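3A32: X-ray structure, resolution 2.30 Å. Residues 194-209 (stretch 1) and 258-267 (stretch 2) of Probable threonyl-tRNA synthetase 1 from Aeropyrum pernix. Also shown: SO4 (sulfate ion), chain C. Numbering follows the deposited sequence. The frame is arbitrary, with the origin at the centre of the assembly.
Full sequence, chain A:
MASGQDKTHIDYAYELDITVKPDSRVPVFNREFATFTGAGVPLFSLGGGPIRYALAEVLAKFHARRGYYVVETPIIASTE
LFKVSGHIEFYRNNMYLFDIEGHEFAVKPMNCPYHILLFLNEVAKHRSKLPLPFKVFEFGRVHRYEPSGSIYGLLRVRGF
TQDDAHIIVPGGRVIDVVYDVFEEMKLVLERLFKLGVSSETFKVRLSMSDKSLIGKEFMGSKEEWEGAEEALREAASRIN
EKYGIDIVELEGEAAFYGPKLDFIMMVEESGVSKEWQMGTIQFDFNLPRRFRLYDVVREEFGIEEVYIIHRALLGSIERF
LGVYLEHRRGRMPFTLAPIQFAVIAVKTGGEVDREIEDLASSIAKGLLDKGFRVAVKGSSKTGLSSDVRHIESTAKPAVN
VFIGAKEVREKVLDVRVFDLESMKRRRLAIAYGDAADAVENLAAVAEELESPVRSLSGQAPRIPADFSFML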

# COMPACT_ATOMS: atom_id res chain seq x y z
N LYS A 194 15.62 13.10 5.65
CA LYS A 194 16.49 14.23 6.10
C LYS A 194 17.86 13.81 6.63
O LYS A 194 18.36 14.38 7.63
CB LYS A 194 15.76 15.04 7.18
CG LYS A 194 14.35 15.48 6.75
CD LYS A 194 14.45 16.42 5.52
CE LYS A 194 15.23 17.69 5.92
NZ LYS A 194 15.12 18.73 4.86
N LEU A 195 18.46 12.82 5.99
CA LEU A 195 19.79 12.35 6.36
C LEU A 195 20.77 12.82 5.30
O LEU A 195 20.68 12.40 4.15
CB LEU A 195 19.83 10.83 6.44
CG LEU A 195 19.03 10.12 7.55
CD1 LEU A 195 18.98 8.62 7.30
CD2 LEU A 195 19.57 10.42 8.92
N GLY A 196 21.71 13.66 5.65
CA GLY A 196 22.73 14.12 4.71
C GLY A 196 23.64 13.04 4.15
O GLY A 196 24.20 12.19 4.89
N VAL A 197 23.79 13.07 2.83
CA VAL A 197 24.65 12.10 2.18
C VAL A 197 25.79 12.90 1.58
O VAL A 197 25.59 13.62 0.61
CB VAL A 197 23.89 11.32 1.08
CG1 VAL A 197 24.85 10.42 0.32
CG2 VAL A 197 22.75 10.50 1.69
N SER A 198 26.98 12.81 2.18
CA SER A 198 28.14 13.58 1.67
C SER A 198 29.42 12.81 1.93
O SER A 198 29.37 11.73 2.54
CB SER A 198 28.26 14.86 2.46
OG SER A 198 28.67 14.52 3.78
N SER A 199 30.54 13.40 1.52
CA SER A 199 31.89 12.85 1.78
C SER A 199 32.17 12.51 3.24
O SER A 199 32.98 11.61 3.53
CB SER A 199 33.00 13.78 1.21
OG SER A 199 33.04 15.05 1.87
N GLU A 200 31.49 13.19 4.16
CA GLU A 200 31.71 12.99 5.60
C GLU A 200 30.78 11.98 6.27
O GLU A 200 31.03 11.56 7.42
CB GLU A 200 31.69 14.33 6.35
CG GLU A 200 33.10 14.93 6.68
CD GLU A 200 33.77 14.32 7.96
OE1 GLU A 200 33.28 14.58 9.12
OE2 GLU A 200 34.82 13.59 7.81
N THR A 201 29.74 11.56 5.56
CA THR A 201 28.70 10.74 6.18
C THR A 201 28.46 9.44 5.43
O THR A 201 27.60 8.67 5.79
CB THR A 201 27.35 11.48 6.31
OG1 THR A 201 26.80 11.66 5.01
CG2 THR A 201 27.52 12.86 6.96
N PHE A 202 29.21 9.17 4.38
CA PHE A 202 28.76 8.09 3.48
C PHE A 202 29.96 7.36 2.90
O PHE A 202 31.00 7.96 2.64
CB PHE A 202 27.80 8.60 2.39
CG PHE A 202 26.77 7.57 1.95
CD1 PHE A 202 25.58 7.39 2.70
CD2 PHE A 202 27.01 6.75 0.84
CE1 PHE A 202 24.67 6.43 2.37
CE2 PHE A 202 26.07 5.78 0.47
CZ PHE A 202 24.86 5.63 1.25
N LYS A 203 29.78 6.05 2.72
CA LYS A 203 30.79 5.17 2.16
C LYS A 203 30.11 4.20 1.17
O LYS A 203 29.01 3.69 1.41
CB LYS A 203 31.45 4.42 3.35
CG LYS A 203 32.51 3.44 2.96
CD LYS A 203 33.58 3.22 4.05
CE LYS A 203 32.99 2.55 5.27
NZ LYS A 203 34.01 2.17 6.30
N VAL A 204 30.78 3.92 0.06
CA VAL A 204 30.33 2.93 -0.89
C VAL A 204 31.33 1.77 -0.87
O VAL A 204 32.51 1.97 -1.12
CB VAL A 204 30.17 3.52 -2.33
CG1 VAL A 204 30.28 2.43 -3.38
CG2 VAL A 204 28.82 4.26 -2.48
N ARG A 205 30.86 0.56 -0.60
CA ARG A 205 31.73 -0.61 -0.53
C ARG A 205 31.43 -1.59 -1.67
O ARG A 205 30.31 -2.09 -1.78
CB ARG A 205 31.55 -1.32 0.82
CG ARG A 205 32.38 -2.59 1.03
CD ARG A 205 32.03 -3.24 2.40
NE ARG A 205 32.71 -2.50 3.44
CZ ARG A 205 32.15 -2.02 4.54
NH1 ARG A 205 30.86 -2.23 4.82
NH2 ARG A 205 32.91 -1.32 5.39
N LEU A 206 32.44 -1.94 -2.45
CA LEU A 206 32.26 -2.93 -3.51
C LEU A 206 32.78 -4.28 -3.07
O LEU A 206 33.87 -4.35 -2.46
CB LEU A 206 32.98 -2.51 -4.78
CG LEU A 206 32.86 -1.06 -5.31
CD1 LEU A 206 33.56 -0.89 -6.69
CD2 LEU A 206 31.41 -0.52 -5.39
N SER A 207 32.02 -5.34 -3.33
CA SER A 207 32.50 -6.69 -3.05
C SER A 207 32.65 -7.52 -4.35
O SER A 207 31.69 -7.75 -5.08
CB SER A 207 31.61 -7.37 -2.02
OG SER A 207 31.53 -6.59 -0.83
N MET A 208 33.87 -7.93 -4.64
CA MET A 208 34.23 -8.46 -5.96
C MET A 208 34.64 -9.92 -5.88
O MET A 208 34.76 -10.45 -4.79
CB MET A 208 35.39 -7.64 -6.54
CG MET A 208 35.25 -6.15 -6.42
SD MET A 208 33.80 -5.53 -7.33
CE MET A 208 34.51 -4.10 -8.15
N SER A 209 34.84 -10.57 -7.04
CA SER A 209 35.40 -11.92 -7.11
C SER A 209 36.85 -11.94 -6.68
O SER A 209 37.51 -10.90 -6.60
CB SER A 209 35.37 -12.50 -8.52
OG SER A 209 36.17 -11.72 -9.38
N GLY A 258 27.48 -13.14 -8.13
CA GLY A 258 27.82 -11.89 -8.76
C GLY A 258 28.31 -10.87 -7.77
O GLY A 258 28.10 -11.04 -6.58
N PRO A 259 29.01 -9.83 -8.25
CA PRO A 259 29.58 -8.77 -7.40
C PRO A 259 28.48 -7.80 -6.95
O PRO A 259 27.34 -7.87 -7.47
CB PRO A 259 30.55 -8.06 -8.32
CG PRO A 259 29.99 -8.28 -9.72
CD PRO A 259 29.25 -9.60 -9.70
N LYS A 260 28.82 -6.90 -6.01
CA LYS A 260 27.83 -5.97 -5.44
C LYS A 260 28.44 -4.69 -4.92
O LYS A 260 29.64 -4.58 -4.74
CB LYS A 260 27.05 -6.63 -4.29
CG LYS A 260 27.96 -7.31 -3.26
CD LYS A 260 27.22 -7.60 -1.93
CE LYS A 260 28.16 -8.36 -0.98
NZ LYS A 260 27.55 -8.43 0.39
N LEU A 261 27.56 -3.74 -4.64
CA LEU A 261 27.89 -2.49 -4.00
C LEU A 261 26.91 -2.29 -2.83
O LEU A 261 25.67 -2.44 -2.99
CB LEU A 261 27.69 -1.41 -5.05
CG LEU A 261 27.85 0.07 -4.83
CD1 LEU A 261 27.98 0.69 -6.20
CD2 LEU A 261 26.66 0.68 -4.03
N ASP A 262 27.44 -1.91 -1.67
CA ASP A 262 26.60 -1.65 -0.49
C ASP A 262 26.66 -0.19 -0.15
O ASP A 262 27.70 0.43 -0.27
CB ASP A 262 27.09 -2.46 0.69
CG ASP A 262 26.80 -3.93 0.51
OD1 ASP A 262 25.61 -4.24 0.21
OD2 ASP A 262 27.75 -4.76 0.63
N PHE A 263 25.50 0.34 0.24
CA PHE A 263 25.35 1.72 0.68
C PHE A 263 25.54 1.79 2.19
O PHE A 263 24.82 1.13 2.93
CB PHE A 263 23.93 2.18 0.41
CG PHE A 263 23.53 2.15 -1.05
CD1 PHE A 263 24.35 2.76 -2.04
CD2 PHE A 263 22.32 1.58 -1.43
CE1 PHE A 263 23.96 2.76 -3.36
CE2 PHE A 263 21.93 1.59 -2.76
CZ PHE A 263 22.73 2.17 -3.70
N ILE A 264 26.46 2.61 2.64
CA ILE A 264 26.82 2.64 4.03
C ILE A 264 26.88 4.07 4.55
O ILE A 264 27.75 4.83 4.15
CB ILE A 264 28.20 1.96 4.29
CG1 ILE A 264 28.15 0.47 3.99
CG2 ILE A 264 28.60 2.13 5.75
CD1 ILE A 264 29.41 -0.02 3.45
N MET A 265 25.96 4.42 5.45
CA MET A 265 26.06 5.69 6.13
C MET A 265 27.01 5.57 7.32
O MET A 265 26.93 4.61 8.09
CB MET A 265 24.67 6.13 6.62
CG MET A 265 24.71 7.47 7.31
SD MET A 265 23.14 8.31 7.15
CE MET A 265 23.14 8.71 5.38
N MET A 266 27.89 6.55 7.47
CA MET A 266 28.76 6.70 8.63
C MET A 266 28.13 7.60 9.69
O MET A 266 27.81 8.76 9.41
CB MET A 266 30.12 7.25 8.23
CG MET A 266 30.83 6.37 7.22
SD MET A 266 30.97 4.63 7.74
CE MET A 266 31.90 4.85 9.29
N VAL A 267 27.96 7.04 10.89
CA VAL A 267 27.39 7.80 11.99
C VAL A 267 28.35 7.87 13.18
O VAL A 267 29.29 7.08 13.30
CB VAL A 267 25.95 7.30 12.40
CG1 VAL A 267 25.04 7.14 11.19
CG2 VAL A 267 26.00 6.00 13.18
S SO4 C . 36.94 0.54 5.49
O1 SO4 C . 36.52 1.89 5.12
O2 SO4 C . 37.80 -0.01 4.45
O3 SO4 C . 37.71 0.66 6.73
O4 SO4 C . 35.79 -0.37 5.67
O HOH W 1 29.82 -4.81 -1.02

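The strongest polar links between the two stretches are backbone hydrogen bonds. Strand 202-207 lies antiparallel to strand 260-267, and the bonds follow the alternating pattern such a pair produces. Lys 203 and Ile 264 exchange two, from Lys 203 N to Ile 264 O (2.8 Å) and from Ile 264 N to Lys 203 O (3.0 Å). Arg 205 and Asp 262 do the same, with 3.2 Å from Arg 205 N to Asp 262 O and 2.9 Å from Asp 262 N to Arg 205 O. In the third pair Ser 207 N donates to Lys 260 O (2.9 Å) and Lys 260 N to Ser 207 O (3.1 Å). One further bond, from Met 266 N to Thr 201 O at 2.7 Å, extends the ladder to the residue just before the first strand. Between and beside these rungs sit the non-hydrogen-bonded pairs; at two of them, Phe 202 with Met 265 and Leu 206 with Leu 261, the chains come close enough for CA-H...O contacts, such as Leu 206 CA to Lys 260 O at 3.3 Å.

A water adds a polar link beside the ladder. Water 1 donates to Arg 205 O (2.9 Å) and to Asp 262 OD2 (2.6 Å) and accepts from Ser 207 OG (2.5 Å). It thereby joins the serine hydroxyl to the carboxylate, whose separation of 4.4 Å between Ser 207 OG and Asp 262 OD2 is too long for a direct bond. The same carboxylate forms a long salt bridge within its own strand, Lys 260 NZ to Asp 262 OD2 at 3.7 Å, so its negative charge is not left unpaired.

These residues share a face of the sheet with Lys 203, Arg 205 and Ile 264. The long cationic side chains combine apolar contact with charge at their tips. Lys 203 CE lies 3.8 Å from Met 266 SD, while its ammonium group reaches a sulfate, probably from the crystallisation liquor, with NZ 2.8 Å from SO4 O1. Arg 205 NH2 donates to SO4 O4 at 3.0 Å. The sulfate approaches the edge of the guanidinium, where the N-H groups point, whereas Ile 264 CD1 lies over one flat face, 3.0 Å from Arg 205 NH1.

The other face is apolar, as suits its buried side chains. Val 204 CG1 and Leu 206 CD2 each come within 3.7 Å of Leu 261 CG, so one leucine packs against two branched neighbours. Phe 202 CZ meets Phe 263 CB at 3.7 Å. Met 265, flexible and unbranched, sends its terminal methyl to the edge of the Phe 202 ring, with CE 3.9 Å from Phe 202 CD1, and on to the preceding loop, where CE is 4.1 Å from both Leu 195 CB and Val 197 CG2.

That loop is braced internally: Thr 201 OG1 donates to Gly 196 O at 2.7 Å and accepts from Ser 198 N at 3.1 Å, a dual role suited to a hydroxyl. At the far end, Met 208 SD rests 4.2 Å from Pro 259 CB.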